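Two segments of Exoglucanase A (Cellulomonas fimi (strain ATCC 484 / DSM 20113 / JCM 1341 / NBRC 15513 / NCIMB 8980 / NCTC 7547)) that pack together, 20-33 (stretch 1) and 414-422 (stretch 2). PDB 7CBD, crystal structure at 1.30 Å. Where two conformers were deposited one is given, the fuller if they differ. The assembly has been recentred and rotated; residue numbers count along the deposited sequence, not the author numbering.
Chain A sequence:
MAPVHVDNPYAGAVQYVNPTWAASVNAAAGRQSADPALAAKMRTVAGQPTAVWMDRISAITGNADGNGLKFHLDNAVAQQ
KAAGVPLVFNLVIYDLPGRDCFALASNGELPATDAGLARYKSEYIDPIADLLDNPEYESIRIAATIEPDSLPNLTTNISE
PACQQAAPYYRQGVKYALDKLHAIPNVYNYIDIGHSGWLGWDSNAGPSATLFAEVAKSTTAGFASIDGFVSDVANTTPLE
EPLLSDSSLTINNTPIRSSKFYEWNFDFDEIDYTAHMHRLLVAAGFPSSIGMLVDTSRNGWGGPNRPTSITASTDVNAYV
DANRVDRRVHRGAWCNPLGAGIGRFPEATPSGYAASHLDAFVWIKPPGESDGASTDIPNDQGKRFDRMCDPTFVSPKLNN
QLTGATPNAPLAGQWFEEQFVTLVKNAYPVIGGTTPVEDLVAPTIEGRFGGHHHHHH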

# COMPACT_ATOMS: atom_id res chain seq x y z
N THR A 20 15.93 0.02 10.06
CA THR A 20 16.56 -0.73 8.99
C THR A 20 16.29 -0.08 7.64
O THR A 20 17.21 0.11 6.83
CB THR A 20 16.05 -2.17 9.01
OG1 THR A 20 16.21 -2.71 10.33
CG2 THR A 20 16.81 -3.05 8.01
N TRP A 21 15.04 0.31 7.39
CA TRP A 21 14.72 1.03 6.17
C TRP A 21 15.37 2.41 6.16
O TRP A 21 15.91 2.84 5.14
CB TRP A 21 13.21 1.12 5.99
CG TRP A 21 12.79 1.97 4.83
CD1 TRP A 21 12.70 1.60 3.51
CD2 TRP A 21 12.39 3.34 4.88
NE1 TRP A 21 12.28 2.67 2.75
CE2 TRP A 21 12.08 3.75 3.57
CE3 TRP A 21 12.27 4.28 5.92
CZ2 TRP A 21 11.65 5.04 3.27
CZ3 TRP A 21 11.85 5.56 5.62
CH2 TRP A 21 11.54 5.93 4.30
N ALA A 22 15.38 3.09 7.31
CA ALA A 22 16.05 4.38 7.38
C ALA A 22 17.52 4.26 6.99
O ALA A 22 18.05 5.12 6.27
CB ALA A 22 15.91 4.97 8.79
N ALA A 23 18.19 3.20 7.45
CA ALA A 23 19.59 3.01 7.10
C ALA A 23 19.75 2.77 5.60
O ALA A 23 20.69 3.28 4.97
CB ALA A 23 20.19 1.85 7.90
N SER A 24 18.83 2.02 4.99
CA SER A 24 18.86 1.83 3.54
C SER A 24 18.71 3.16 2.81
O SER A 24 19.40 3.42 1.82
CB SER A 24 17.77 0.86 3.11
OG SER A 24 17.98 -0.40 3.70
N VAL A 25 17.81 4.02 3.29
CA VAL A 25 17.63 5.32 2.65
C VAL A 25 18.88 6.18 2.81
O VAL A 25 19.35 6.81 1.86
CB VAL A 25 16.38 6.03 3.22
CG1 VAL A 25 16.30 7.45 2.67
CG2 VAL A 25 15.13 5.25 2.89
N ASN A 26 19.44 6.21 4.02
CA ASN A 26 20.64 7.00 4.24
C ASN A 26 21.82 6.50 3.41
O ASN A 26 22.65 7.29 2.96
CB ASN A 26 20.99 7.05 5.73
CG ASN A 26 20.08 7.99 6.51
OD1 ASN A 26 19.64 9.02 6.00
ND2 ASN A 26 19.79 7.63 7.75
N ALA A 27 21.92 5.18 3.21
CA ALA A 27 22.97 4.66 2.33
C ALA A 27 22.75 5.14 0.90
O ALA A 27 23.70 5.55 0.22
CB ALA A 27 23.01 3.14 2.40
N ALA A 28 21.50 5.12 0.43
CA ALA A 28 21.19 5.67 -0.89
C ALA A 28 21.57 7.14 -0.97
O ALA A 28 22.09 7.60 -2.00
CB ALA A 28 19.71 5.46 -1.21
N ALA A 29 21.32 7.90 0.10
CA ALA A 29 21.68 9.31 0.11
C ALA A 29 23.19 9.49 -0.03
O ALA A 29 23.66 10.37 -0.76
CB ALA A 29 21.18 9.98 1.39
N GLY A 30 23.97 8.65 0.67
CA GLY A 30 25.41 8.71 0.55
C GLY A 30 25.89 8.48 -0.87
O GLY A 30 26.86 9.09 -1.32
N ARG A 31 25.20 7.61 -1.61
CA ARG A 31 25.57 7.34 -2.99
C ARG A 31 25.19 8.48 -3.92
O ARG A 31 25.59 8.45 -5.09
CB ARG A 31 24.96 6.02 -3.46
CG ARG A 31 25.52 4.82 -2.71
CD ARG A 31 25.08 3.50 -3.32
NE ARG A 31 23.65 3.22 -3.14
CZ ARG A 31 23.12 2.58 -2.10
NH1 ARG A 31 21.82 2.34 -2.05
NH2 ARG A 31 23.90 2.18 -1.10
N GLN A 32 24.47 9.49 -3.43
CA GLN A 32 24.19 10.70 -4.18
C GLN A 32 25.13 11.84 -3.80
O GLN A 32 24.75 13.02 -3.88
CB GLN A 32 22.72 11.12 -4.02
CG GLN A 32 21.75 10.11 -4.63
CD GLN A 32 22.02 9.85 -6.10
OE1 GLN A 32 22.41 10.76 -6.85
NE2 GLN A 32 21.81 8.61 -6.54
N SER A 33 26.37 11.51 -3.42
CA SER A 33 27.35 12.54 -3.08
C SER A 33 27.54 13.54 -4.21
O SER A 33 27.82 14.72 -3.96
CB SER A 33 28.68 11.87 -2.74
OG SER A 33 29.12 11.05 -3.81
N GLN A 414 13.70 -5.81 -2.20
CA GLN A 414 15.09 -5.41 -2.34
C GLN A 414 15.19 -3.95 -2.77
O GLN A 414 14.28 -3.38 -3.38
CB GLN A 414 15.79 -6.31 -3.36
CG GLN A 414 15.85 -7.77 -2.94
CD GLN A 414 16.66 -7.97 -1.68
OE1 GLN A 414 17.85 -7.66 -1.64
NE2 GLN A 414 16.03 -8.50 -0.64
N TRP A 415 16.33 -3.33 -2.43
CA TRP A 415 16.52 -1.92 -2.73
C TRP A 415 16.65 -1.70 -4.24
O TRP A 415 17.45 -2.37 -4.91
CB TRP A 415 17.77 -1.39 -2.03
CG TRP A 415 17.81 0.08 -2.13
CD1 TRP A 415 18.57 0.84 -2.99
CD2 TRP A 415 17.01 1.00 -1.39
NE1 TRP A 415 18.30 2.17 -2.81
CE2 TRP A 415 17.34 2.29 -1.83
CE3 TRP A 415 16.04 0.85 -0.38
CZ2 TRP A 415 16.75 3.43 -1.31
CZ3 TRP A 415 15.46 1.99 0.14
CH2 TRP A 415 15.81 3.26 -0.33
N PHE A 416 15.88 -0.75 -4.76
CA PHE A 416 15.81 -0.47 -6.19
C PHE A 416 16.38 0.93 -6.40
O PHE A 416 15.67 1.93 -6.30
CB PHE A 416 14.35 -0.58 -6.62
CG PHE A 416 14.15 -0.68 -8.11
CD1 PHE A 416 12.90 -1.03 -8.61
CD2 PHE A 416 15.17 -0.42 -9.02
CE1 PHE A 416 12.68 -1.12 -9.97
CE2 PHE A 416 14.95 -0.52 -10.39
CZ PHE A 416 13.71 -0.87 -10.87
N GLU A 417 17.67 0.98 -6.74
CA GLU A 417 18.43 2.23 -6.72
C GLU A 417 17.82 3.29 -7.62
O GLU A 417 17.54 4.41 -7.17
CB GLU A 417 19.87 1.95 -7.14
CG GLU A 417 20.81 3.13 -6.96
CD GLU A 417 21.27 3.31 -5.52
OE1 GLU A 417 20.85 2.51 -4.66
OE2 GLU A 417 22.04 4.25 -5.25
N GLU A 418 17.61 2.96 -8.90
CA GLU A 418 17.12 3.93 -9.86
C GLU A 418 15.70 4.36 -9.52
O GLU A 418 15.35 5.54 -9.66
CB GLU A 418 17.15 3.33 -11.27
CG GLU A 418 18.52 2.91 -11.73
CD GLU A 418 18.73 1.42 -11.63
OE1 GLU A 418 18.42 0.85 -10.56
OE2 GLU A 418 19.20 0.83 -12.63
N GLN A 419 14.88 3.41 -9.08
CA GLN A 419 13.50 3.72 -8.74
C GLN A 419 13.44 4.70 -7.57
O GLN A 419 12.64 5.64 -7.59
CB GLN A 419 12.76 2.44 -8.40
CG GLN A 419 11.30 2.66 -8.05
CD GLN A 419 10.64 1.39 -7.59
OE1 GLN A 419 11.06 0.80 -6.60
NE2 GLN A 419 9.62 0.94 -8.32
N PHE A 420 14.29 4.51 -6.56
CA PHE A 420 14.27 5.44 -5.44
C PHE A 420 14.69 6.84 -5.87
O PHE A 420 14.12 7.83 -5.41
CB PHE A 420 15.13 4.95 -4.28
CG PHE A 420 14.96 5.77 -3.02
CD1 PHE A 420 13.74 5.81 -2.36
CD2 PHE A 420 16.00 6.52 -2.52
CE1 PHE A 420 13.57 6.55 -1.21
CE2 PHE A 420 15.84 7.27 -1.36
CZ PHE A 420 14.62 7.29 -0.71
N VAL A 421 15.69 6.94 -6.75
CA VAL A 421 16.07 8.25 -7.28
C VAL A 421 14.87 8.93 -7.92
O VAL A 421 14.57 10.10 -7.64
CB VAL A 421 17.24 8.10 -8.27
CG1 VAL A 421 17.43 9.37 -9.09
CG2 VAL A 421 18.51 7.74 -7.53
N THR A 422 14.15 8.20 -8.78
CA THR A 422 12.98 8.77 -9.44
C THR A 422 11.88 9.10 -8.44
O THR A 422 11.24 10.16 -8.54
CB THR A 422 12.47 7.78 -10.49
OG1 THR A 422 13.47 7.63 -11.50
CG2 THR A 422 11.18 8.27 -11.13
O HOH W 1 21.09 6.65 -4.45

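A small apolar contact, built around one tryptophan and closed at one end by a bidentate salt bridge, joins the helix through the 20s and the turn G30 to S33 to the loop and helix start at 415-421, nearly four hundred residues later in the chain.

W415 has the largest share of the contact. Its CA-to-CB bond points toward the first helix, and with chi1 at t the indole lies along residues spaced as helix turns dictate: W21, S24, V25 and A28. A28 CB sits 3.6 Å from W415 CZ2, and V25 CG2 is 3.8 Å from W415 CH2. Alanine suits position 28 because the helix backbone comes close here, with its CA 7.3 Å from the CA of E417; A28 CB meets two rings, the second with A28 CB 4.1 Å from F420 CD2. V25 also serves both aromatics: V25 CG1 is 3.8 Å from F420 CZ, and V25 CG2 also touches that ring, at 4.2 Å from F420 CZ. The CA-to-CB bond of W21 points sideways, but its end comes nearer: W21 NE1 lies at the edge of the W415 ring, near its plane, 4.2 Å from W415 CZ3. That NE1 is hydrogen-bonded elsewhere in the structure, so W21 NE1 is satisfied. S24 points toward stretch 2, with S24 CB 3.9 Å from W415 CE3, and its carbonyl oxygen, already accepting from A28 N, lies over one face of the ring.

The charged pair sits at the C-terminal end of stretch 1. R31 NE donates to E417 OE2 at 2.8 Å and a nearly straight 173°, and R31 NH1 donates to E417 OE1, also at 2.8 Å, with a more bent 146°. Two parallel donors on arginine match the two carboxylate oxygens, which fixes orientation as well as distance. The CA-to-CB bond of E417 points sideways relative to stretch 1, but chi1 t and chi2 p bring its end to the arginine. R31 NH1 also lies 3.6 Å from W415 NE1, so the salt bridge borders the aromatic cluster directly.

A water completes the polar side. It donates to A28 O at 2.8 Å and to E417 OE2 at 2.7 Å, and accepts from Q32 NE2 at 3.0 Å. It thereby uses a carbonyl late in the helix, where R31 N makes only a weak bond to A28 O. Q32, folded by two m rotamers, reaches this water and also packs NE2 3.6 Å from V421 CG2.

The rule is economical: small residues where the backbones come close, a broad ring across them, and paired charges and one water beside them. The two stretches bury 407 Å², both sides summed.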